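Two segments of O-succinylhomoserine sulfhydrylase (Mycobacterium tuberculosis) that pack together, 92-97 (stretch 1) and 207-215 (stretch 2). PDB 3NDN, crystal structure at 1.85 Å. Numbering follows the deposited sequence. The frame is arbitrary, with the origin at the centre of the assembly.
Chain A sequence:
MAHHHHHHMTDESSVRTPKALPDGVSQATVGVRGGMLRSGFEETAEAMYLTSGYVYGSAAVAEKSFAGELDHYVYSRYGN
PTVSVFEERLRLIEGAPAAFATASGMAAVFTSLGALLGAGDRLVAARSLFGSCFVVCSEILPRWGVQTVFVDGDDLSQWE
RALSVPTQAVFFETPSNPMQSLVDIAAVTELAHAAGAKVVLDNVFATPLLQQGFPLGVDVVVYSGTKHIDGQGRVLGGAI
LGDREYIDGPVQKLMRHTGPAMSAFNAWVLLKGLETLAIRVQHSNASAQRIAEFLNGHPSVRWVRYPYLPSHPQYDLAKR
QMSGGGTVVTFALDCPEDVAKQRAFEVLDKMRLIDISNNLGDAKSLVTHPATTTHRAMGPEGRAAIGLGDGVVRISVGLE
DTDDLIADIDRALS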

# COMPACT_ATOMS: atom_id res chain seq x y z
N LEU A 92 -24.69 -2.64 -5.99
CA LEU A 92 -25.15 -3.74 -6.85
C LEU A 92 -25.51 -4.99 -6.05
O LEU A 92 -26.57 -5.57 -6.29
CB LEU A 92 -24.12 -4.10 -7.94
CG LEU A 92 -24.05 -3.11 -9.12
CD1 LEU A 92 -22.73 -3.24 -9.89
CD2 LEU A 92 -25.25 -3.29 -10.07
N ILE A 93 -24.64 -5.38 -5.12
CA ILE A 93 -24.90 -6.55 -4.22
C ILE A 93 -26.19 -6.39 -3.39
O ILE A 93 -26.97 -7.35 -3.22
CB ILE A 93 -23.67 -6.83 -3.30
CG1 ILE A 93 -22.48 -7.35 -4.14
CG2 ILE A 93 -24.01 -7.82 -2.15
CD1 ILE A 93 -21.14 -7.42 -3.38
N GLU A 94 -26.41 -5.18 -2.87
CA GLU A 94 -27.53 -4.90 -1.96
C GLU A 94 -28.86 -4.65 -2.68
O GLU A 94 -29.94 -4.95 -2.14
CB GLU A 94 -27.15 -3.72 -1.05
CG GLU A 94 -28.20 -3.29 0.02
CD GLU A 94 -28.27 -4.24 1.22
OE1 GLU A 94 -27.27 -4.93 1.52
OE2 GLU A 94 -29.33 -4.29 1.87
N GLY A 95 -28.79 -4.11 -3.90
CA GLY A 95 -29.99 -3.68 -4.66
C GLY A 95 -30.60 -2.37 -4.15
O GLY A 95 -31.83 -2.25 -4.07
N ALA A 96 -29.75 -1.39 -3.84
CA ALA A 96 -30.17 -0.07 -3.35
C ALA A 96 -30.16 0.94 -4.51
O ALA A 96 -29.46 0.71 -5.50
CB ALA A 96 -29.24 0.41 -2.24
N PRO A 97 -30.92 2.07 -4.39
CA PRO A 97 -30.89 3.13 -5.41
C PRO A 97 -29.56 3.92 -5.49
O PRO A 97 -29.19 4.39 -6.57
CB PRO A 97 -32.07 4.05 -5.01
CG PRO A 97 -32.96 3.17 -4.11
CD PRO A 97 -31.96 2.33 -3.37
N THR A 207 -24.96 -9.49 7.45
CA THR A 207 -24.41 -9.25 6.10
C THR A 207 -25.52 -9.24 5.03
O THR A 207 -26.60 -9.81 5.25
CB THR A 207 -23.30 -10.28 5.67
OG1 THR A 207 -23.92 -11.43 5.08
CG2 THR A 207 -22.42 -10.70 6.86
N PRO A 208 -25.26 -8.61 3.86
CA PRO A 208 -26.25 -8.60 2.75
C PRO A 208 -26.53 -9.98 2.15
O PRO A 208 -27.47 -10.15 1.35
CB PRO A 208 -25.61 -7.68 1.69
CG PRO A 208 -24.21 -7.46 2.11
CD PRO A 208 -24.13 -7.70 3.60
N LEU A 209 -25.76 -10.98 2.56
CA LEU A 209 -25.96 -12.30 2.01
C LEU A 209 -27.06 -13.07 2.76
O LEU A 209 -27.69 -13.97 2.18
CB LEU A 209 -24.64 -13.08 2.00
CG LEU A 209 -23.70 -12.84 0.81
CD1 LEU A 209 -23.40 -11.37 0.54
CD2 LEU A 209 -22.43 -13.60 1.03
N LEU A 210 -27.30 -12.73 4.02
CA LEU A 210 -28.26 -13.51 4.84
C LEU A 210 -29.58 -12.80 5.21
O LEU A 210 -30.52 -13.46 5.64
CB LEU A 210 -27.58 -14.06 6.10
CG LEU A 210 -26.30 -14.89 5.94
CD1 LEU A 210 -25.83 -15.37 7.30
CD2 LEU A 210 -26.49 -16.07 4.97
N GLN A 211 -29.63 -11.48 5.03
CA GLN A 211 -30.81 -10.66 5.39
C GLN A 211 -30.86 -9.42 4.49
O GLN A 211 -29.89 -8.66 4.43
CB GLN A 211 -30.75 -10.25 6.86
CG GLN A 211 -31.96 -9.45 7.37
CD GLN A 211 -31.98 -9.33 8.88
OE1 GLN A 211 -32.77 -10.01 9.55
NE2 GLN A 211 -31.13 -8.47 9.43
N GLN A 212 -31.99 -9.22 3.79
CA GLN A 212 -32.12 -8.09 2.84
C GLN A 212 -33.28 -7.13 3.15
O GLN A 212 -34.46 -7.46 2.98
CB GLN A 212 -32.17 -8.61 1.40
CG GLN A 212 -30.81 -9.10 0.92
CD GLN A 212 -30.76 -9.42 -0.55
OE1 GLN A 212 -31.36 -10.40 -1.00
NE2 GLN A 212 -30.02 -8.60 -1.32
N GLY A 213 -32.93 -5.93 3.61
CA GLY A 213 -33.93 -4.97 4.11
C GLY A 213 -34.75 -4.21 3.08
O GLY A 213 -35.91 -3.87 3.36
N PHE A 214 -34.17 -3.91 1.92
CA PHE A 214 -34.88 -3.08 0.93
C PHE A 214 -36.23 -3.68 0.43
O PHE A 214 -37.23 -2.97 0.40
CB PHE A 214 -33.95 -2.61 -0.20
CG PHE A 214 -32.98 -1.52 0.23
CD1 PHE A 214 -33.43 -0.22 0.47
CD2 PHE A 214 -31.62 -1.79 0.40
CE1 PHE A 214 -32.52 0.81 0.88
CE2 PHE A 214 -30.72 -0.78 0.81
CZ PHE A 214 -31.18 0.52 1.04
N PRO A 215 -36.26 -4.99 0.06
CA PRO A 215 -37.57 -5.61 -0.30
C PRO A 215 -38.66 -5.56 0.78
O PRO A 215 -39.85 -5.74 0.48
CB PRO A 215 -37.20 -7.06 -0.61
CG PRO A 215 -35.76 -7.00 -1.06
CD PRO A 215 -35.14 -5.91 -0.20
O HOH W 1 -29.47 -9.22 -4.60
O HOH W 2 -31.75 -5.12 0.77
O HOH W 3 -30.27 -5.35 4.11

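No direct hydrogen bond joins these two stretches; their polar traffic runs through water, and a buried carboxylate takes part in most of it. Glu 94 leaves the last turn of its helix with CA-to-CB sideways, and a t, p rotamer brings its end nearer to stretch 2. Two waters donate to Glu 94 OE2, water 2 at 2.8 Å and water 3 at 2.7 Å. Water 2 accepts from Phe 214 N (2.9 Å) and water 3 from Gly 213 N (2.8 Å), so an acidic side chain reaches two consecutive backbone amides through water, with no direct hydrogen bond to either. Glu 94 OE1 is satisfied elsewhere in the structure, although it also lies 3.2 Å from Pro 208 CB.

Apolar packing adds to this. Phe 214 points toward stretch 1, its ring laid with Ala 96 CA over one face and Glu 94 CG at the edge. Ala 96 CB comes within 3.6 Å of Phe 214 CE2, a small apolar side chain against the ring. From the helix, Ile 93 CG2 meets Pro 208 CB at 4.2 Å.

Gly 95 takes positive phi as the chain leaves the helix, a conformation that favours glycine. Water 1 also links Ile 93 O and Gln 212 NE2 weakly, each 3.4 Å from its oxygen.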